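Local atomic coordinates of ECF RNA polymerase sigma factor SigK (Mycobacterium tuberculosis, PDB entry 4NQW), a protein that probably acts as an alternative initiation factor that directs RNA polymerase to specific promoters, remaining inactive on its anti-sigma factor until regulated intramembrane proteolysis releases it. Residues Gln160-Ala165 with Arg191-Ser196; Glu174-Arg177 with Asn182-Thr185; Tyr55-Arg60 with Trp96-Ala101. One frame throughout, in Å; residues are numbered along the deposited sequence.

Contact 3 lies in the core of domain 2, about 5 Å (centre to centre) from the middle of the chain, whereas contacts 1 and 2 belong to domain 4. Contact 1 is also buried; contact 2, centred about 22 Å out, is only partly so. Both domain-4 contacts use helix 183-201, contact 2 at its start and contact 1 further along, and they touch through L164 and V175. The two buried contacts rest on aliphatic packing, while the outer one sets a serine hydroxyl against a leucine methyl. Between the domains, E163 of contact 1 forms a salt bridge with R60 of contact 3, 3.1 Å from OE2 to NH2.

Contact 1: residues Gln160-Ala165 with Arg191-Ser196; sequences QCIELA and RDALRS
I162 of helix 156-167 packs its CD1 against A193 and L194 of helix 183-201, and this methyl carries the contact. It stands 3.9 Å from A193 CB and 3.7 Å from L194 CD2, with CG1 of I162 close behind, 4.0 Å from the same L194 CD2. With CG1 anti to the carbonyl carbon (chi1 -64°) and CD1 extended beyond it (chi2 -177°), the longer branch of I162 points at the partner helix. A193 contributes just its CB, which lets the backbones come within 7.4 Å, CA to CA, at I162 and A193. All three residues are buried and the packing is purely apolar. The solvent side is polar: exposed R195 and partly exposed D192 take no part in the packing and pair with each other in a salt bridge, R195 NH1 to D192 OD1, 2.9 Å and nearly straight at 170°. The carboxylate oxygen lies close to the guanidinium plane, but NH1 meets it from well above the carboxylate plane. This contact joins the helix preceding the predicted helix-turn-helix of domain 4 to helix 183-201, with L197 extending the cover of I162 and M190 packing against C161 and A165; L164 turns instead to helix 172-178.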
loop_
_atom_site.group_PDB
_atom_site.type_symbol
_atom_site.label_atom_id
_atom_site.label_comp_id
_atom_site.label_asym_id
_atom_site.label_seq_id
_atom_site.Cartn_x
_atom_site.Cartn_y
_atom_site.Cartn_z
ATOM N N GLN A 160 -11.329 -12.247 -4.087
ATOM C CA GLN A 160 -10.285 -12.915 -4.870
ATOM C C GLN A 160 -9.369 -11.926 -5.600
ATOM O O GLN A 160 -8.167 -12.159 -5.701
ATOM C CB GLN A 160 -10.934 -13.863 -5.883
ATOM C CG GLN A 160 -9.977 -14.770 -6.642
ATOM C CD GLN A 160 -10.698 -15.617 -7.684
ATOM O OE1 GLN A 160 -11.541 -15.115 -8.431
ATOM N NE2 GLN A 160 -10.369 -16.905 -7.740
ATOM N N CYS A 161 -9.939 -10.833 -6.108
ATOM C CA CYS A 161 -9.159 -9.797 -6.794
ATOM C C CYS A 161 -8.120 -9.168 -5.873
ATOM O O CYS A 161 -6.953 -9.031 -6.247
ATOM C CB CYS A 161 -10.069 -8.697 -7.357
ATOM S SG CYS A 161 -10.789 -9.088 -8.966
ATOM N N ILE A 162 -8.550 -8.786 -4.674
ATOM C CA ILE A 162 -7.646 -8.201 -3.686
ATOM C C ILE A 162 -6.633 -9.240 -3.201
ATOM O O ILE A 162 -5.461 -8.923 -3.013
ATOM C CB ILE A 162 -8.420 -7.587 -2.496
ATOM C CG1 ILE A 162 -9.283 -6.419 -2.992
ATOM C CG2 ILE A 162 -7.458 -7.120 -1.404
ATOM C CD1 ILE A 162 -10.037 -5.670 -1.913
ATOM N N GLU A 163 -7.082 -10.478 -3.018
ATOM C CA GLU A 163 -6.207 -11.563 -2.561
ATOM C C GLU A 163 -5.042 -11.801 -3.527
ATOM O O GLU A 163 -3.889 -11.904 -3.103
ATOM C CB GLU A 163 -7.007 -12.860 -2.385
ATOM C CG GLU A 163 -6.328 -13.913 -1.519
ATOM C CD GLU A 163 -6.445 -13.624 -0.031
ATOM O OE1 GLU A 163 -7.581 -13.441 0.459
ATOM O OE2 GLU A 163 -5.399 -13.594 0.654
ATOM N N LEU A 164 -5.347 -11.883 -4.821
ATOM C CA LEU A 164 -4.328 -12.163 -5.836
ATOM C C LEU A 164 -3.464 -10.942 -6.150
ATOM O O LEU A 164 -2.241 -11.049 -6.219
ATOM C CB LEU A 164 -4.973 -12.689 -7.121
ATOM C CG LEU A 164 -5.633 -14.070 -7.030
ATOM C CD1 LEU A 164 -6.396 -14.366 -8.308
ATOM C CD2 LEU A 164 -4.610 -15.165 -6.762
ATOM N N ALA A 165 -4.096 -9.787 -6.339
ATOM C CA ALA A 165 -3.373 -8.575 -6.725
ATOM C C ALA A 165 -2.575 -7.992 -5.571
ATOM O O ALA A 165 -1.364 -7.810 -5.678
ATOM C CB ALA A 165 -4.334 -7.533 -7.269
ATOM N N ARG A 191 -12.026 -2.251 -8.833
ATOM C CA ARG A 191 -12.692 -1.007 -8.450
ATOM C C ARG A 191 -13.888 -1.260 -7.543
ATOM O O ARG A 191 -14.065 -0.572 -6.541
ATOM C CB ARG A 191 -13.160 -0.244 -9.689
ATOM C CG ARG A 191 -12.051 0.494 -10.412
ATOM C CD ARG A 191 -12.588 1.313 -11.577
ATOM N NE ARG A 191 -13.491 2.374 -11.128
ATOM C CZ ARG A 191 -13.834 3.441 -11.846
ATOM N NH1 ARG A 191 -13.344 3.634 -13.069
ATOM N NH2 ARG A 191 -14.669 4.336 -11.329
ATOM N N ASP A 192 -14.708 -2.242 -7.907
ATOM C CA ASP A 192 -15.883 -2.599 -7.111
ATOM C C ASP A 192 -15.492 -3.072 -5.714
ATOM O O ASP A 192 -16.091 -2.653 -4.722
ATOM C CB ASP A 192 -16.719 -3.672 -7.821
ATOM C CG ASP A 192 -17.418 -3.148 -9.070
ATOM O OD1 ASP A 192 -17.185 -1.978 -9.453
ATOM O OD2 ASP A 192 -18.203 -3.909 -9.677
ATOM N N ALA A 193 -14.479 -3.933 -5.643
ATOM C CA ALA A 193 -13.988 -4.458 -4.369
ATOM C C ALA A 193 -13.534 -3.334 -3.441
ATOM O O ALA A 193 -13.880 -3.321 -2.259
ATOM C CB ALA A 193 -12.847 -5.434 -4.610
ATOM N N LEU A 194 -12.768 -2.389 -3.986
ATOM C CA LEU A 194 -12.276 -1.247 -3.206
ATOM C C LEU A 194 -13.381 -0.258 -2.823
ATOM O O LEU A 194 -13.286 0.394 -1.783
ATOM C CB LEU A 194 -11.147 -0.517 -3.948
ATOM C CG LEU A 194 -9.721 -1.012 -3.679
ATOM C CD1 LEU A 194 -9.253 -0.594 -2.293
ATOM C CD2 LEU A 194 -9.587 -2.517 -3.858
ATOM N N ARG A 195 -14.414 -0.141 -3.657
ATOM C CA ARG A 195 -15.558 0.723 -3.345
ATOM C C ARG A 195 -16.347 0.156 -2.171
ATOM O O ARG A 195 -16.691 0.883 -1.236
ATOM C CB ARG A 195 -16.478 0.889 -4.557
ATOM C CG ARG A 195 -17.582 1.921 -4.359
ATOM C CD ARG A 195 -18.526 2.006 -5.551
ATOM N NE ARG A 195 -17.801 2.218 -6.804
ATOM C CZ ARG A 195 -17.562 1.288 -7.729
ATOM N NH1 ARG A 195 -18.006 0.042 -7.587
ATOM N NH2 ARG A 195 -16.876 1.611 -8.823
ATOM N N SER A 196 -16.628 -1.143 -2.229
ATOM C CA SER A 196 -17.317 -1.848 -1.147
ATOM C C SER A 196 -16.552 -1.757 0.176
ATOM O O SER A 196 -17.158 -1.608 1.238
ATOM C CB SER A 196 -17.522 -3.318 -1.523
ATOM O OG SER A 196 -18.250 -4.009 -0.525
#

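Contact 2: residues Glu174-Arg177 with Asn182-Thr185; sequences EVSR and NLST
S176 and L183 face each other across the turn between helix 172-178 and helix 183-201, and van der Waals contact is what joins them. CD2 of L183 lies 3.3 Å from S176 OG and 3.8 Å from S176 CB, so a single methyl rests against the whole short side chain of the serine. The CB of L183 starts off to one side of S176, and CG lies anti to the carbonyl carbon (chi1 -59°); CD1 continues the extended chain, and the other branch, CD2, meets the serine. On the backbone side, S176 CB stands 4.1 Å from N182 O, a loose approach near the closest pair of alpha carbons, S176 and N182, at 5.8 Å. V175 and S176 also pack on I186, one turn beyond N182. The polar bond of S176 stays within its own helix: OG, held between the backbone N and the carbonyl carbon at chi1 83°, is turned back to hydrogen-bond V173 O. N182 occupies the N-cap position of helix 183-201, yet its CB leaves CA away from 174-177 and its side chain makes no capping bond. The two segments fall in the helix-turn-helix assigned by similarity to DNA binding. The bond to V173 O meets the polarity of the serine hydroxyl although a methyl lies against it; between these two segments the contact is van der Waals only.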
loop_
_atom_site.group_PDB
_atom_site.type_symbol
_atom_site.label_atom_id
_atom_site.label_comp_id
_atom_site.label_asym_id
_atom_site.label_seq_id
_atom_site.Cartn_x
_atom_site.Cartn_y
_atom_site.Cartn_z
ATOM N N GLU A 174 -2.075 -10.185 -15.065
ATOM C CA GLU A 174 -1.851 -11.546 -14.571
ATOM C C GLU A 174 -3.101 -12.149 -13.923
ATOM O O GLU A 174 -3.325 -13.354 -14.012
ATOM C CB GLU A 174 -0.684 -11.582 -13.575
ATOM C CG GLU A 174 0.685 -11.407 -14.213
ATOM C CD GLU A 174 1.820 -11.509 -13.208
ATOM O OE1 GLU A 174 1.730 -10.883 -12.129
ATOM O OE2 GLU A 174 2.810 -12.215 -13.498
ATOM N N VAL A 175 -3.906 -11.310 -13.272
ATOM C CA VAL A 175 -5.175 -11.755 -12.687
ATOM C C VAL A 175 -6.187 -12.103 -13.782
ATOM O O VAL A 175 -6.902 -13.097 -13.672
ATOM C CB VAL A 175 -5.766 -10.695 -11.728
ATOM C CG1 VAL A 175 -7.174 -11.074 -11.283
ATOM C CG2 VAL A 175 -4.867 -10.524 -10.515
ATOM N N SER A 176 -6.237 -11.296 -14.840
ATOM C CA SER A 176 -7.158 -11.543 -15.955
ATOM C C SER A 176 -6.863 -12.868 -16.652
ATOM O O SER A 176 -7.785 -13.590 -17.025
ATOM C CB SER A 176 -7.104 -10.402 -16.977
ATOM O OG SER A 176 -6.027 -10.574 -17.884
ATOM N N ARG A 177 -5.578 -13.174 -16.827
ATOM C CA ARG A 177 -5.155 -14.432 -17.448
ATOM C C ARG A 177 -5.492 -15.633 -16.568
ATOM O O ARG A 177 -5.960 -16.662 -17.060
ATOM C CB ARG A 177 -3.650 -14.418 -17.747
ATOM C CG ARG A 177 -3.249 -13.502 -18.896
ATOM C CD ARG A 177 -1.895 -13.875 -19.487
ATOM N NE ARG A 177 -0.769 -13.375 -18.691
ATOM C CZ ARG A 177 -0.048 -12.285 -18.968
ATOM N NH1 ARG A 177 -0.305 -11.532 -20.035
ATOM N NH2 ARG A 177 0.952 -11.944 -18.161
ATOM N N ASN A 182 -11.575 -10.730 -19.048
ATOM C CA ASN A 182 -11.039 -9.576 -19.781
ATOM C C ASN A 182 -10.400 -8.552 -18.850
ATOM O O ASN A 182 -10.674 -8.541 -17.651
ATOM C CB ASN A 182 -12.141 -8.890 -20.604
ATOM C CG ASN A 182 -12.313 -9.496 -21.985
ATOM O OD1 ASN A 182 -13.420 -9.865 -22.374
ATOM N ND2 ASN A 182 -11.220 -9.585 -22.741
ATOM N N LEU A 183 -9.552 -7.694 -19.416
ATOM C CA LEU A 183 -8.887 -6.636 -18.649
ATOM C C LEU A 183 -9.911 -5.654 -18.094
ATOM O O LEU A 183 -9.813 -5.226 -16.945
ATOM C CB LEU A 183 -7.869 -5.881 -19.515
ATOM C CG LEU A 183 -6.721 -6.676 -20.147
ATOM C CD1 LEU A 183 -5.745 -5.731 -20.835
ATOM C CD2 LEU A 183 -5.990 -7.525 -19.119
ATOM N N SER A 184 -10.892 -5.308 -18.923
ATOM C CA SER A 184 -12.007 -4.464 -18.510
ATOM C C SER A 184 -12.706 -5.029 -17.277
ATOM O O SER A 184 -13.039 -4.292 -16.349
ATOM C CB SER A 184 -13.019 -4.334 -19.651
ATOM O OG SER A 184 -14.186 -3.649 -19.228
ATOM N N THR A 185 -12.917 -6.342 -17.280
ATOM C CA THR A 185 -13.650 -7.015 -16.211
ATOM C C THR A 185 -12.887 -6.980 -14.892
ATOM O O THR A 185 -13.472 -6.683 -13.856
ATOM C CB THR A 185 -13.968 -8.478 -16.586
ATOM O OG1 THR A 185 -14.585 -8.517 -17.880
ATOM C CG2 THR A 185 -14.910 -9.112 -15.563
#

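Contact 3: residues Tyr55-Arg60 with Trp96-Ala101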
loop_
_atom_site.group_PDB
_atom_site.type_symbol
_atom_site.label_atom_id
_atom_site.label_comp_id
_atom_site.label_asym_id
_atom_site.label_seq_id
_atom_site.Cartn_x
_atom_site.Cartn_y
_atom_site.Cartn_z
ATOM N N TYR A 55 5.388 -4.414 9.279
ATOM C CA TYR A 55 5.991 -5.747 9.378
ATOM C C TYR A 55 4.985 -6.849 9.046
ATOM O O TYR A 55 5.320 -7.812 8.356
ATOM C CB TYR A 55 6.560 -5.973 10.778
ATOM C CG TYR A 55 7.260 -7.298 10.943
ATOM C CD1 TYR A 55 8.485 -7.539 10.329
ATOM C CD2 TYR A 55 6.706 -8.310 11.725
ATOM C CE1 TYR A 55 9.136 -8.753 10.483
ATOM C CE2 TYR A 55 7.348 -9.524 11.883
ATOM C CZ TYR A 55 8.561 -9.739 11.261
ATOM O OH TYR A 55 9.202 -10.941 11.415
ATOM N N GLY A 56 3.759 -6.692 9.539
ATOM C CA GLY A 56 2.683 -7.641 9.267
ATOM C C GLY A 56 2.304 -7.730 7.800
ATOM O O GLY A 56 2.013 -8.816 7.293
ATOM N N LEU A 57 2.304 -6.590 7.114
ATOM C CA LEU A 57 2.009 -6.570 5.685
ATOM C C LEU A 57 3.117 -7.269 4.909
ATOM O O LEU A 57 2.848 -8.122 4.065
ATOM C CB LEU A 57 1.836 -5.135 5.168
ATOM C CG LEU A 57 1.634 -5.008 3.652
ATOM C CD1 LEU A 57 0.452 -5.840 3.173
ATOM C CD2 LEU A 57 1.448 -3.553 3.260
ATOM N N VAL A 58 4.362 -6.905 5.207
ATOM C CA VAL A 58 5.520 -7.507 4.552
ATOM C C VAL A 58 5.544 -9.022 4.786
ATOM O O VAL A 58 5.693 -9.793 3.835
ATOM C CB VAL A 58 6.835 -6.854 5.024
ATOM C CG1 VAL A 58 8.041 -7.615 4.499
ATOM C CG2 VAL A 58 6.898 -5.404 4.560
ATOM N N MET A 59 5.386 -9.438 6.043
ATOM C CA MET A 59 5.265 -10.864 6.377
ATOM C C MET A 59 4.206 -11.553 5.523
ATOM O O MET A 59 4.444 -12.627 4.977
ATOM C CB MET A 59 4.920 -11.070 7.865
ATOM C CG MET A 59 6.105 -11.402 8.762
ATOM S SD MET A 59 7.109 -12.797 8.198
ATOM C CE MET A 59 5.876 -14.070 7.933
ATOM N N ARG A 60 3.040 -10.926 5.414
ATOM C CA ARG A 60 1.936 -11.471 4.636
ATOM C C ARG A 60 2.319 -11.711 3.175
ATOM O O ARG A 60 1.983 -12.752 2.608
ATOM C CB ARG A 60 0.720 -10.536 4.719
ATOM C CG ARG A 60 -0.498 -10.991 3.931
ATOM C CD ARG A 60 -1.037 -12.327 4.424
ATOM N NE ARG A 60 -1.313 -13.231 3.305
ATOM C CZ ARG A 60 -2.507 -13.435 2.748
ATOM N NH1 ARG A 60 -3.598 -12.812 3.195
ATOM N NH2 ARG A 60 -2.613 -14.283 1.731
ATOM N N TRP A 96 1.025 6.855 2.949
ATOM C CA TRP A 96 2.338 7.079 2.341
ATOM C C TRP A 96 3.316 5.966 2.729
ATOM O O TRP A 96 4.063 5.465 1.888
ATOM C CB TRP A 96 2.868 8.443 2.790
ATOM C CG TRP A 96 4.138 8.900 2.143
ATOM C CD1 TRP A 96 4.267 9.510 0.929
ATOM C CD2 TRP A 96 5.456 8.832 2.701
ATOM N NE1 TRP A 96 5.588 9.808 0.689
ATOM C CE2 TRP A 96 6.338 9.402 1.761
ATOM C CE3 TRP A 96 5.977 8.332 3.898
ATOM C CZ2 TRP A 96 7.713 9.489 1.981
ATOM C CZ3 TRP A 96 7.345 8.420 4.118
ATOM C CH2 TRP A 96 8.197 8.997 3.164
ATOM N N LEU A 97 3.287 5.575 4.002
ATOM C CA LEU A 97 4.162 4.524 4.528
ATOM C C LEU A 97 3.765 3.132 4.033
ATOM O O LEU A 97 4.610 2.379 3.549
ATOM C CB LEU A 97 4.153 4.552 6.061
ATOM C CG LEU A 97 4.890 3.434 6.808
ATOM C CD1 LEU A 97 6.389 3.529 6.588
ATOM C CD2 LEU A 97 4.565 3.495 8.293
ATOM N N LEU A 98 2.488 2.781 4.171
ATOM C CA LEU A 98 2.035 1.438 3.790
ATOM C C LEU A 98 2.110 1.200 2.283
ATOM O O LEU A 98 2.366 0.082 1.843
ATOM C CB LEU A 98 0.617 1.149 4.302
ATOM C CG LEU A 98 0.511 0.445 5.660
ATOM C CD1 LEU A 98 1.226 -0.897 5.660
ATOM C CD2 LEU A 98 1.055 1.318 6.770
ATOM N N THR A 99 1.893 2.253 1.500
ATOM C CA THR A 99 1.979 2.160 0.045
ATOM C C THR A 99 3.406 1.860 -0.415
ATOM O O THR A 99 3.609 1.025 -1.298
ATOM C CB THR A 99 1.485 3.455 -0.623
ATOM O OG1 THR A 99 0.136 3.713 -0.218
ATOM C CG2 THR A 99 1.540 3.344 -2.141
ATOM N N MET A 100 4.388 2.537 0.176
ATOM C CA MET A 100 5.790 2.288 -0.168
ATOM C C MET A 100 6.267 0.931 0.357
ATOM O O MET A 100 7.134 0.301 -0.248
ATOM C CB MET A 100 6.697 3.425 0.327
ATOM C CG MET A 100 6.840 3.555 1.835
ATOM S SD MET A 100 8.237 4.589 2.324
ATOM C CE MET A 100 7.837 6.133 1.508
ATOM N N ALA A 101 5.688 0.489 1.474
ATOM C CA ALA A 101 5.991 -0.824 2.053
ATOM C C ALA A 101 5.464 -1.945 1.166
ATOM O O ALA A 101 6.155 -2.939 0.922
ATOM C CB ALA A 101 5.395 -0.938 3.447
#
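L57 CD2 of helix 42-62 meets L98 CD1 of helix 93-111, and the L57 side chain can be followed out to that touch. Its CB leaves the helix toward the partner and stops 4.3 Å from L98 CD1, just beyond close contact. From there CG goes anti to the backbone N (chi1 175°) and stays 4.6 Å from the same methyl. At CG the chain divides. The branch ending in L57 CD1 remains 5.6 Å from L98 CD1, while L57 CD2 runs forward to within 3.6 Å of it, the closest touch between the segments. L57 CD2 also lies 4.0 Å from L98 O, over the backbone of helix 93-111. A101 is a looser neighbour, its CB 4.7 Å from L57 CD2. L98 meets L57 halfway: its CB leaves beside the line to helix 42-62, but chi1 of -93°, displaced from the usual staggered value, and chi2 of -59° bring CD1 of L98 to CD2 of L57. V58 adds a looser flank, with CG2 about 4.5 Å from A101 O. All four residues are buried, and V58 and A101 have the nearest alpha carbons, 7.2 Å apart. This is helix-to-helix packing in domain 2, the region that recognises and melts the -10 element. Around it, V54 of helix 42-62 and I75 of helix 65-82 also touch A101, while Y166 and Y167 of helix 156-167 lie against L57 and connect this core to domain 4.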